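Local coordinates for protein beta-galactosidase (Bacillus circulans subsp. alkalophilus, PDB 3TTY) that hydrolyses beta-galactosides to release galactose, as a glycoside hydrolase that pairs a TIM-barrel domain with a trimerisation domain, at residues 400-405 and 459-464; 419-424 and 485-490; 428-433 and 587-592; 501-506 and 510-515. One frame throughout, in Å; residues are numbered along the deposited sequence.

Contact 1 (400-405 and 459-464)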
# COMPACT_ATOMS: atom_id res chain seq x y z
N ALA A 400 31.87 22.25 -8.61
CA ALA A 400 31.02 21.32 -9.35
C ALA A 400 30.50 20.21 -8.44
O ALA A 400 31.19 19.79 -7.51
CB ALA A 400 31.76 20.73 -10.51
N VAL A 401 29.28 19.75 -8.72
CA VAL A 401 28.73 18.59 -8.04
C VAL A 401 28.18 17.57 -9.05
O VAL A 401 27.37 17.89 -9.93
CB VAL A 401 27.69 18.96 -6.97
CG1 VAL A 401 26.94 20.20 -7.37
CG2 VAL A 401 26.74 17.79 -6.71
N MET A 402 28.66 16.34 -8.89
CA MET A 402 28.44 15.28 -9.85
C MET A 402 27.17 14.52 -9.53
O MET A 402 26.82 14.33 -8.37
CB MET A 402 29.61 14.29 -9.80
CG MET A 402 30.89 14.78 -10.45
SD MET A 402 32.24 13.62 -10.18
CE MET A 402 33.44 14.25 -11.34
N TYR A 403 26.50 14.10 -10.60
CA TYR A 403 25.29 13.31 -10.51
C TYR A 403 25.36 12.35 -11.70
O TYR A 403 25.83 12.72 -12.77
CB TYR A 403 24.05 14.22 -10.62
CG TYR A 403 22.78 13.44 -10.89
CD1 TYR A 403 22.17 12.70 -9.87
CD2 TYR A 403 22.21 13.41 -12.15
CE1 TYR A 403 21.03 11.96 -10.11
CE2 TYR A 403 21.06 12.68 -12.40
CZ TYR A 403 20.48 11.95 -11.37
OH TYR A 403 19.35 11.22 -11.60
N ASP A 404 24.91 11.12 -11.52
CA ASP A 404 24.97 10.14 -12.59
C ASP A 404 23.80 9.19 -12.53
O ASP A 404 23.51 8.65 -11.47
CB ASP A 404 26.27 9.33 -12.50
CG ASP A 404 26.43 8.36 -13.66
OD1 ASP A 404 26.17 7.16 -13.48
OD2 ASP A 404 26.79 8.81 -14.76
N TRP A 405 23.15 8.95 -13.67
CA TRP A 405 21.95 8.10 -13.68
C TRP A 405 22.23 6.62 -13.44
O TRP A 405 21.41 5.92 -12.84
CB TRP A 405 21.12 8.28 -14.97
CG TRP A 405 20.06 9.32 -14.89
CD1 TRP A 405 18.75 9.14 -14.53
CD2 TRP A 405 20.21 10.72 -15.17
NE1 TRP A 405 18.07 10.35 -14.58
CE2 TRP A 405 18.94 11.33 -14.97
CE3 TRP A 405 21.28 11.52 -15.58
CZ2 TRP A 405 18.73 12.70 -15.16
CZ3 TRP A 405 21.07 12.89 -15.77
CH2 TRP A 405 19.80 13.46 -15.56
N PRO A 459 28.86 13.16 -4.06
CA PRO A 459 28.13 12.47 -3.00
C PRO A 459 27.78 11.04 -3.42
O PRO A 459 27.20 10.84 -4.48
CB PRO A 459 26.85 13.31 -2.85
CG PRO A 459 27.21 14.66 -3.42
CD PRO A 459 28.13 14.34 -4.56
N VAL A 460 28.17 10.07 -2.60
CA VAL A 460 27.84 8.66 -2.81
C VAL A 460 28.14 8.20 -4.24
O VAL A 460 27.24 7.76 -4.95
CB VAL A 460 26.37 8.39 -2.49
CG1 VAL A 460 26.15 6.92 -2.24
CG2 VAL A 460 25.93 9.19 -1.27
N MET A 461 29.40 8.32 -4.64
CA MET A 461 29.85 7.83 -5.93
C MET A 461 30.09 6.33 -5.77
O MET A 461 31.23 5.85 -5.80
CB MET A 461 31.12 8.56 -6.40
CG MET A 461 31.45 8.39 -7.89
SD MET A 461 30.04 8.71 -8.99
CE MET A 461 29.70 10.44 -8.61
N TYR A 462 28.98 5.63 -5.55
CA TYR A 462 28.93 4.19 -5.39
C TYR A 462 29.51 3.47 -6.59
O TYR A 462 30.39 2.61 -6.44
CB TYR A 462 27.47 3.80 -5.16
CG TYR A 462 27.15 2.32 -5.22
CD1 TYR A 462 27.45 1.47 -4.15
CD2 TYR A 462 26.49 1.78 -6.32
CE1 TYR A 462 27.13 0.12 -4.21
CE2 TYR A 462 26.16 0.45 -6.38
CZ TYR A 462 26.48 -0.38 -5.33
OH TYR A 462 26.13 -1.72 -5.40
N MET A 463 29.05 3.82 -7.79
CA MET A 463 29.62 3.26 -9.01
C MET A 463 30.76 4.12 -9.57
O MET A 463 30.59 5.32 -9.83
CB MET A 463 28.55 3.05 -10.08
CG MET A 463 29.14 2.70 -11.48
SD MET A 463 27.84 2.57 -12.73
CE MET A 463 26.84 1.30 -11.96
N VAL A 464 31.92 3.49 -9.76
CA VAL A 464 33.06 4.14 -10.39
C VAL A 464 33.30 3.54 -11.77
O VAL A 464 33.60 2.35 -11.89
CB VAL A 464 34.31 4.01 -9.52
CG1 VAL A 464 35.54 4.46 -10.28
CG2 VAL A 464 34.13 4.83 -8.24
O HOH W 1 27.06 11.75 -7.19
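The pyrrolidine ring of Pro459 meets strand 399-402 at its CD corner, which lies 4.0 Å from Met402 O and 4.3 Å from Val401 CG2. Val427 and Tyr430 of helix 423-435 also pack on this proline. The contact belongs to the parallel beta-alpha core of the trimerisation domain, where neighbouring strands 399-402 and 455-458 run into loops. Further along the chain two rings meet. Tyr403 CE2 lies over one face of the Trp405 indole, offset toward its rim, and Trp405 CE2 sits at the edge of the Tyr403 ring, in its plane. Phe256 meets Tyr403 edge-to-face. A water extends the pairing of the two strands. It donates to Met402 O at 2.8 Å and to Pro459 O at 2.9 Å, so both carbonyls are satisfied. Asp404 is the N-cap of the helix that follows: OD1 accepts from Asn407 N, while OD2 forms a salt bridge with Lys465. Loop 459-464 bends in an inverse gamma turn centred on Met461. The Met461 chain starts with CG anti to the backbone N (chi1 -164°), then folds back at chi2 and chi3. This curl brings its methyl CE to 4.0 Å from Met402 CB.

Contact 2 (419-424 and 485-490)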
# COMPACT_ATOMS: atom_id res chain seq x y z
N ILE A 419 17.38 1.20 3.37
CA ILE A 419 16.29 1.85 2.65
C ILE A 419 16.16 3.33 3.00
O ILE A 419 15.36 4.04 2.40
CB ILE A 419 14.96 1.12 2.83
CG1 ILE A 419 14.56 1.07 4.31
CG2 ILE A 419 15.05 -0.29 2.26
CD1 ILE A 419 13.13 0.59 4.54
N ALA A 420 16.94 3.80 3.97
CA ALA A 420 16.95 5.24 4.29
C ALA A 420 17.99 6.00 3.48
O ALA A 420 18.11 7.21 3.60
CB ALA A 420 17.17 5.47 5.78
N LEU A 421 18.74 5.29 2.64
CA LEU A 421 19.67 5.95 1.73
C LEU A 421 18.94 6.38 0.48
O LEU A 421 18.37 5.56 -0.24
CB LEU A 421 20.87 5.06 1.36
CG LEU A 421 21.88 5.64 0.36
CD1 LEU A 421 22.50 6.94 0.88
CD2 LEU A 421 22.96 4.61 -0.03
N ASN A 422 18.93 7.68 0.24
CA ASN A 422 18.32 8.24 -0.95
C ASN A 422 19.37 9.06 -1.69
O ASN A 422 19.83 10.09 -1.18
CB ASN A 422 17.11 9.09 -0.56
CG ASN A 422 16.43 9.73 -1.75
OD1 ASN A 422 17.05 10.46 -2.53
ND2 ASN A 422 15.13 9.46 -1.90
N TYR A 423 19.77 8.57 -2.86
CA TYR A 423 20.87 9.18 -3.62
C TYR A 423 20.66 10.66 -3.87
O TYR A 423 21.52 11.49 -3.52
CB TYR A 423 21.08 8.45 -4.94
CG TYR A 423 22.16 9.01 -5.85
CD1 TYR A 423 23.42 9.31 -5.37
CD2 TYR A 423 21.92 9.18 -7.21
CE1 TYR A 423 24.42 9.79 -6.21
CE2 TYR A 423 22.90 9.65 -8.06
CZ TYR A 423 24.15 9.96 -7.55
OH TYR A 423 25.12 10.45 -8.39
N VAL A 424 19.53 10.99 -4.48
CA VAL A 424 19.25 12.38 -4.81
C VAL A 424 19.22 13.27 -3.57
O VAL A 424 19.75 14.39 -3.59
CB VAL A 424 17.95 12.53 -5.66
CG1 VAL A 424 17.59 13.99 -5.82
CG2 VAL A 424 18.13 11.87 -7.03
N THR A 485 32.11 10.41 -0.30
CA THR A 485 31.45 10.05 0.95
C THR A 485 31.46 8.56 1.21
O THR A 485 31.95 7.78 0.41
CB THR A 485 29.96 10.48 0.94
OG1 THR A 485 29.25 9.70 -0.03
CG2 THR A 485 29.80 11.97 0.62
N PHE A 486 30.87 8.19 2.35
CA PHE A 486 30.58 6.80 2.64
C PHE A 486 29.90 6.16 1.43
O PHE A 486 29.18 6.83 0.68
CB PHE A 486 29.63 6.72 3.83
CG PHE A 486 28.32 7.41 3.60
CD1 PHE A 486 28.16 8.75 3.93
CD2 PHE A 486 27.25 6.74 3.02
CE1 PHE A 486 26.95 9.40 3.69
CE2 PHE A 486 26.05 7.38 2.79
CZ PHE A 486 25.90 8.71 3.12
N PHE A 487 30.15 4.87 1.25
CA PHE A 487 29.53 4.06 0.19
C PHE A 487 29.88 4.52 -1.22
O PHE A 487 29.06 4.41 -2.14
CB PHE A 487 28.01 3.95 0.39
CG PHE A 487 27.46 2.61 -0.00
CD1 PHE A 487 28.05 1.43 0.46
CD2 PHE A 487 26.35 2.51 -0.84
CE1 PHE A 487 27.56 0.19 0.09
CE2 PHE A 487 25.85 1.27 -1.21
CZ PHE A 487 26.46 0.10 -0.73
N SER A 488 31.10 5.01 -1.40
CA SER A 488 31.57 5.42 -2.72
C SER A 488 32.70 4.51 -3.16
O SER A 488 33.41 3.95 -2.32
CB SER A 488 32.05 6.87 -2.71
OG SER A 488 31.02 7.72 -2.25
N GLY A 489 32.89 4.37 -4.46
CA GLY A 489 33.93 3.50 -4.98
C GLY A 489 33.73 2.03 -4.64
O GLY A 489 34.69 1.29 -4.48
N ILE A 490 32.48 1.61 -4.54
CA ILE A 490 32.18 0.24 -4.15
C ILE A 490 32.17 -0.70 -5.37
O ILE A 490 32.74 -1.78 -5.31
CB ILE A 490 30.86 0.14 -3.39
CG1 ILE A 490 30.80 1.19 -2.27
CG2 ILE A 490 30.65 -1.28 -2.87
CD1 ILE A 490 31.87 1.00 -1.16
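Leu421 reaches two phenylalanines with its two methyls. CD1 comes to 4.1 Å from Phe486 CE2, at the edge of that ring and near its plane. CD2 lies 4.1 Å from Phe487 CD2 and approaches that ring obliquely. Leu421 can touch both because CG stands anti to the backbone N (chi1 178°) and the fork opens toward the loop. The Leu421 and Phe486 side chains run past each other in opposite directions. Phe486 has its CG between the backbone N and the carbonyl carbon (chi1 60°), which swings the ring over to the leucine. Thr485 OG1 lies above one face of the Phe486 ring, toward the rim.

Hydroxyls fix the loop behind the rings. Thr485 OG1 donates to Phe486 O at 3.0 Å and also receives Val460 N. Ser488 OG donates to Thr485 O at 2.8 Å, from well above the carbonyl plane. Phe487 takes a left-handed backbone conformation. Its ring stacks with Tyr462 and meets Tyr357 of the second subunit edge-to-face, so this loop also takes part in the trimer interface.

Next to Leu421, Asn422 is the N-cap of helix 423-435, with OD1 receiving Asn425 N. Glu426 of that helix and Leu546 of strand 546-552 each touch both Leu421 and Phe486. The contact therefore joins the start of helix 423-435 to the loop leaving strand 481-485, beside strand 546-552.

Contact 3 (428-433 and 587-592)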
# COMPACT_ATOMS: atom_id res chain seq x y z
N HIS A 428 21.57 16.50 -3.04
CA HIS A 428 20.97 17.78 -2.69
C HIS A 428 21.48 18.39 -1.38
O HIS A 428 21.59 19.61 -1.26
CB HIS A 428 19.43 17.67 -2.67
CG HIS A 428 18.74 18.94 -2.28
ND1 HIS A 428 17.98 19.06 -1.14
CD2 HIS A 428 18.70 20.16 -2.89
CE1 HIS A 428 17.51 20.29 -1.05
NE2 HIS A 428 17.93 20.98 -2.10
N LYS A 429 21.81 17.56 -0.39
CA LYS A 429 22.32 18.10 0.87
C LYS A 429 23.57 18.92 0.61
O LYS A 429 23.80 19.95 1.26
CB LYS A 429 22.62 17.00 1.89
CG LYS A 429 21.39 16.33 2.47
CD LYS A 429 21.77 15.15 3.34
CE LYS A 429 20.54 14.55 4.00
NZ LYS A 429 20.82 13.24 4.59
N TYR A 430 24.39 18.47 -0.34
CA TYR A 430 25.62 19.18 -0.66
C TYR A 430 25.33 20.40 -1.52
O TYR A 430 25.93 21.46 -1.32
CB TYR A 430 26.64 18.24 -1.34
CG TYR A 430 27.38 17.38 -0.34
CD1 TYR A 430 28.60 17.79 0.21
CD2 TYR A 430 26.85 16.17 0.09
CE1 TYR A 430 29.26 17.01 1.15
CE2 TYR A 430 27.51 15.40 1.02
CZ TYR A 430 28.71 15.81 1.54
OH TYR A 430 29.35 15.02 2.48
N TYR A 431 24.41 20.26 -2.46
CA TYR A 431 24.03 21.38 -3.32
C TYR A 431 23.38 22.51 -2.51
O TYR A 431 23.70 23.67 -2.71
CB TYR A 431 23.11 20.92 -4.44
CG TYR A 431 22.82 22.01 -5.45
CD1 TYR A 431 23.66 22.20 -6.55
CD2 TYR A 431 21.72 22.85 -5.31
CE1 TYR A 431 23.40 23.19 -7.48
CE2 TYR A 431 21.45 23.84 -6.24
CZ TYR A 431 22.29 24.01 -7.32
OH TYR A 431 22.04 25.00 -8.23
N ASP A 432 22.48 22.15 -1.60
CA ASP A 432 21.81 23.09 -0.70
C ASP A 432 22.84 23.93 0.03
O ASP A 432 22.78 25.16 0.02
CB ASP A 432 20.98 22.30 0.31
CG ASP A 432 19.89 23.12 0.96
OD1 ASP A 432 19.26 23.96 0.28
OD2 ASP A 432 19.63 22.92 2.17
N ALA A 433 23.80 23.26 0.65
CA ALA A 433 24.84 23.93 1.42
C ALA A 433 25.55 25.00 0.60
O ALA A 433 25.91 26.05 1.12
CB ALA A 433 25.85 22.91 1.97
N SER A 587 29.92 9.88 6.93
CA SER A 587 28.51 9.75 7.30
C SER A 587 27.71 10.83 6.59
O SER A 587 28.28 11.66 5.86
CB SER A 587 28.34 9.86 8.81
OG SER A 587 27.06 9.43 9.22
N SER A 588 26.40 10.81 6.77
CA SER A 588 25.54 11.86 6.24
C SER A 588 25.33 12.89 7.33
O SER A 588 24.62 12.63 8.32
CB SER A 588 24.20 11.31 5.78
OG SER A 588 23.47 12.31 5.09
N PRO A 589 25.95 14.07 7.17
CA PRO A 589 26.04 15.07 8.23
C PRO A 589 24.90 16.09 8.17
O PRO A 589 24.35 16.32 7.09
CB PRO A 589 27.39 15.75 7.95
CG PRO A 589 27.86 15.22 6.57
CD PRO A 589 26.68 14.51 5.97
N ASP A 590 24.57 16.68 9.32
CA ASP A 590 23.56 17.74 9.36
C ASP A 590 23.98 18.98 8.59
O ASP A 590 25.12 19.09 8.13
CB ASP A 590 23.18 18.11 10.81
CG ASP A 590 24.31 18.79 11.57
OD1 ASP A 590 25.11 19.54 10.97
OD2 ASP A 590 24.37 18.59 12.80
N ALA A 591 23.06 19.92 8.46
CA ALA A 591 23.22 21.06 7.57
C ALA A 591 24.26 22.05 8.08
O ALA A 591 24.94 22.71 7.29
CB ALA A 591 21.87 21.77 7.35
N ASP A 592 24.37 22.18 9.40
CA ASP A 592 25.35 23.08 9.97
C ASP A 592 26.76 22.60 9.64
O ASP A 592 27.63 23.40 9.28
CB ASP A 592 25.16 23.23 11.49
CG ASP A 592 23.83 23.87 11.87
OD1 ASP A 592 23.27 24.66 11.07
OD2 ASP A 592 23.34 23.57 12.99
O HOH W 2 21.69 14.42 7.35
O HOH W 3 28.06 12.68 3.21
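Helix 423-435 packs on strand 587-589 of the mixed sheet in the trimerisation domain, through Lys429 against Ser588 and Tyr430 against Pro589. Lys429 NZ donates to Ser588 OG at 2.9 Å. The lysine chain is extended beyond CG and runs alongside the serine, with CD 3.7 Å from Ser588 OG. With OG anti to the backbone N (chi1 -171°), Ser588 presents its hydroxyl to the lysine. The stronger polar partner of both groups is Glu426, one turn back on the helix: OE2 forms a salt bridge with Lys429 NZ, and OE1 is hydrogen-bonded to Ser588 OG. The carboxylate thus ties helix and strand together with the lysine. With an alanine in place of Lys429, the Glu426 carboxylate would probably lose its charge mate and Ser588 OG one of its bonds. A water accepts from Lys429 NZ at 3.1 Å and donates weakly to Pro589 O. The strand then passes into helix 591-604, for which Asp590 is the N-cap; its OD1 receives Phe593 N. Leu594 of this helix packs on Lys429, Tyr430 and Ala433, so two helices meet beside the strand. Tyr430 OH lies 4.4 Å from Pro589 CG. A second water, in the plane of the Tyr430 ring at its edge, lies 2.8 Å from Tyr430 OH and donates to Ser587 O.

Contact 4 (501-506 and 510-515)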
# COMPACT_ATOMS: atom_id res chain seq x y z
N GLY A 501 39.33 -3.67 -0.73
CA GLY A 501 39.10 -2.61 0.24
C GLY A 501 38.42 -1.38 -0.32
O GLY A 501 38.88 -0.77 -1.28
N TYR A 502 37.29 -1.01 0.29
CA TYR A 502 36.61 0.21 -0.10
C TYR A 502 37.53 1.38 0.27
O TYR A 502 38.21 1.31 1.30
CB TYR A 502 35.30 0.35 0.67
CG TYR A 502 34.45 -0.91 0.74
CD1 TYR A 502 33.95 -1.34 1.95
CD2 TYR A 502 34.12 -1.64 -0.40
CE1 TYR A 502 33.17 -2.45 2.03
CE2 TYR A 502 33.32 -2.77 -0.32
CZ TYR A 502 32.84 -3.16 0.90
OH TYR A 502 32.04 -4.28 1.05
N PRO A 503 37.55 2.46 -0.53
CA PRO A 503 36.78 2.71 -1.75
C PRO A 503 37.50 2.30 -3.05
O PRO A 503 37.51 3.07 -4.02
CB PRO A 503 36.59 4.23 -1.73
CG PRO A 503 37.81 4.74 -1.05
CD PRO A 503 38.22 3.68 -0.04
N GLY A 504 38.08 1.11 -3.06
CA GLY A 504 38.56 0.52 -4.30
C GLY A 504 39.47 1.41 -5.11
O GLY A 504 40.56 1.74 -4.66
N GLU A 505 39.03 1.81 -6.30
CA GLU A 505 39.87 2.63 -7.18
C GLU A 505 40.12 4.03 -6.62
O GLU A 505 41.02 4.73 -7.07
CB GLU A 505 39.26 2.73 -8.59
CG GLU A 505 38.94 1.37 -9.22
CD GLU A 505 38.46 1.48 -10.66
OE1 GLU A 505 38.99 2.35 -11.40
OE2 GLU A 505 37.55 0.72 -11.07
N LEU A 506 39.32 4.44 -5.64
CA LEU A 506 39.46 5.77 -5.04
C LEU A 506 40.26 5.71 -3.73
O LEU A 506 40.41 6.73 -3.05
CB LEU A 506 38.09 6.40 -4.77
CG LEU A 506 37.15 6.67 -5.96
CD1 LEU A 506 35.80 7.15 -5.48
CD2 LEU A 506 37.77 7.67 -6.91
N MET A 510 41.87 9.07 -1.85
CA MET A 510 41.17 9.43 -0.62
C MET A 510 42.04 9.21 0.62
O MET A 510 41.84 9.86 1.63
CB MET A 510 39.84 8.68 -0.50
CG MET A 510 38.84 8.97 -1.62
SD MET A 510 38.66 10.72 -2.04
CE MET A 510 38.14 11.39 -0.46
N GLY A 511 42.99 8.28 0.54
CA GLY A 511 43.95 8.04 1.61
C GLY A 511 43.35 7.38 2.83
O GLY A 511 43.88 7.50 3.94
N ILE A 512 42.23 6.69 2.64
CA ILE A 512 41.60 5.97 3.74
C ILE A 512 41.11 4.63 3.25
O ILE A 512 40.84 4.45 2.06
CB ILE A 512 40.38 6.72 4.33
CG1 ILE A 512 39.27 6.87 3.27
CG2 ILE A 512 40.78 8.08 4.88
CD1 ILE A 512 38.19 5.82 3.35
N TRP A 513 40.99 3.69 4.19
CA TRP A 513 40.41 2.39 3.92
C TRP A 513 39.14 2.30 4.71
O TRP A 513 39.17 2.39 5.93
CB TRP A 513 41.35 1.26 4.35
CG TRP A 513 40.66 -0.06 4.44
CD1 TRP A 513 39.75 -0.56 3.55
CD2 TRP A 513 40.80 -1.05 5.46
NE1 TRP A 513 39.33 -1.80 3.95
CE2 TRP A 513 39.95 -2.12 5.13
CE3 TRP A 513 41.56 -1.13 6.63
CZ2 TRP A 513 39.84 -3.26 5.92
CZ3 TRP A 513 41.45 -2.26 7.41
CH2 TRP A 513 40.59 -3.31 7.05
N ALA A 514 38.01 2.14 4.03
CA ALA A 514 36.74 1.91 4.69
C ALA A 514 36.51 0.40 4.92
O ALA A 514 36.27 -0.37 3.98
CB ALA A 514 35.61 2.50 3.87
N GLU A 515 36.58 -0.01 6.19
CA GLU A 515 36.46 -1.42 6.56
C GLU A 515 35.04 -1.98 6.45
O GLU A 515 34.83 -3.02 5.83
CB GLU A 515 36.99 -1.65 7.97
CG GLU A 515 36.73 -3.04 8.51
CD GLU A 515 37.33 -3.24 9.89
OE1 GLU A 515 38.31 -2.53 10.21
OE2 GLU A 515 36.83 -4.08 10.65
O HOH W 4 36.82 -2.89 2.86
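Tyr502 and Trp513 meet through the Tyr502 carbonyl: its oxygen points at the indole edge, close to the ring plane, 3.3 Å from Trp513 CD1. Gly501 CA approaches the same ring obliquely, 3.8 Å from NE1. Even a CB at Gly501 would probably be tight against Trp513 CD1, and the backbone angles there also call for glycine. The phenol ring of Tyr502 leads off past Ala514, with its CD1 3.2 Å from Ala514 O. Tyr502 CB packs on Ala514 CB. Pro503 follows a cis peptide bond. Its ring crosses Ile512 at about a right angle. With CG1 between the backbone N and the carbonyl carbon (chi1 63°), Ile512 carries CD1 to 4.0 Å from Pro503 CD.

The chain turns back through short helix 507-510, where Met510 N donates to Leu506 O at 3.0 Å, and leaves it at Gly511 with positive phi. It then enters strand 512-519, which pairs antiparallel with 546-552 in the trimerisation domain. Here Ala514 N donates to Tyr502 O at 2.9 Å. Arg507 makes a cation-pi contact with Trp513. Tyr502 OH is hydrogen-bonded to His364 of the second subunit. Glu515 is hydrogen-bonded to His551 of its own chain through OE1 and to Arg371 N of the second subunit through OE2.

One water accepts from Tyr502 N and Trp513 NE1 and donates to Ala514 O. This three-way bridge satisfies the indole N-H and two backbone groups, and is likely to steady the ring beside the trimer interface.

All four contacts lie in the trimerisation domain, on the same side of the chain's centre. Contacts 1 and 2 are closest, with centres about 9 Å apart; a probable hydrogen bond joins Met461 O to Gly489 N. Contacts 1 and 3 reach the same mixed sheet, and contacts 2 and 3 share helix 423-435. Along the chain the segments of contacts 1, 2 and 3 alternate, so they interlock. Contact 4 comes after contacts 1 and 2 have closed, and falls between the two segments of contact 3. Contacts 3 and 4 do not touch, their centres being about 22 Å apart. Contacts 1, 2 and 4 all reach the second subunit, linking this core to the trimer.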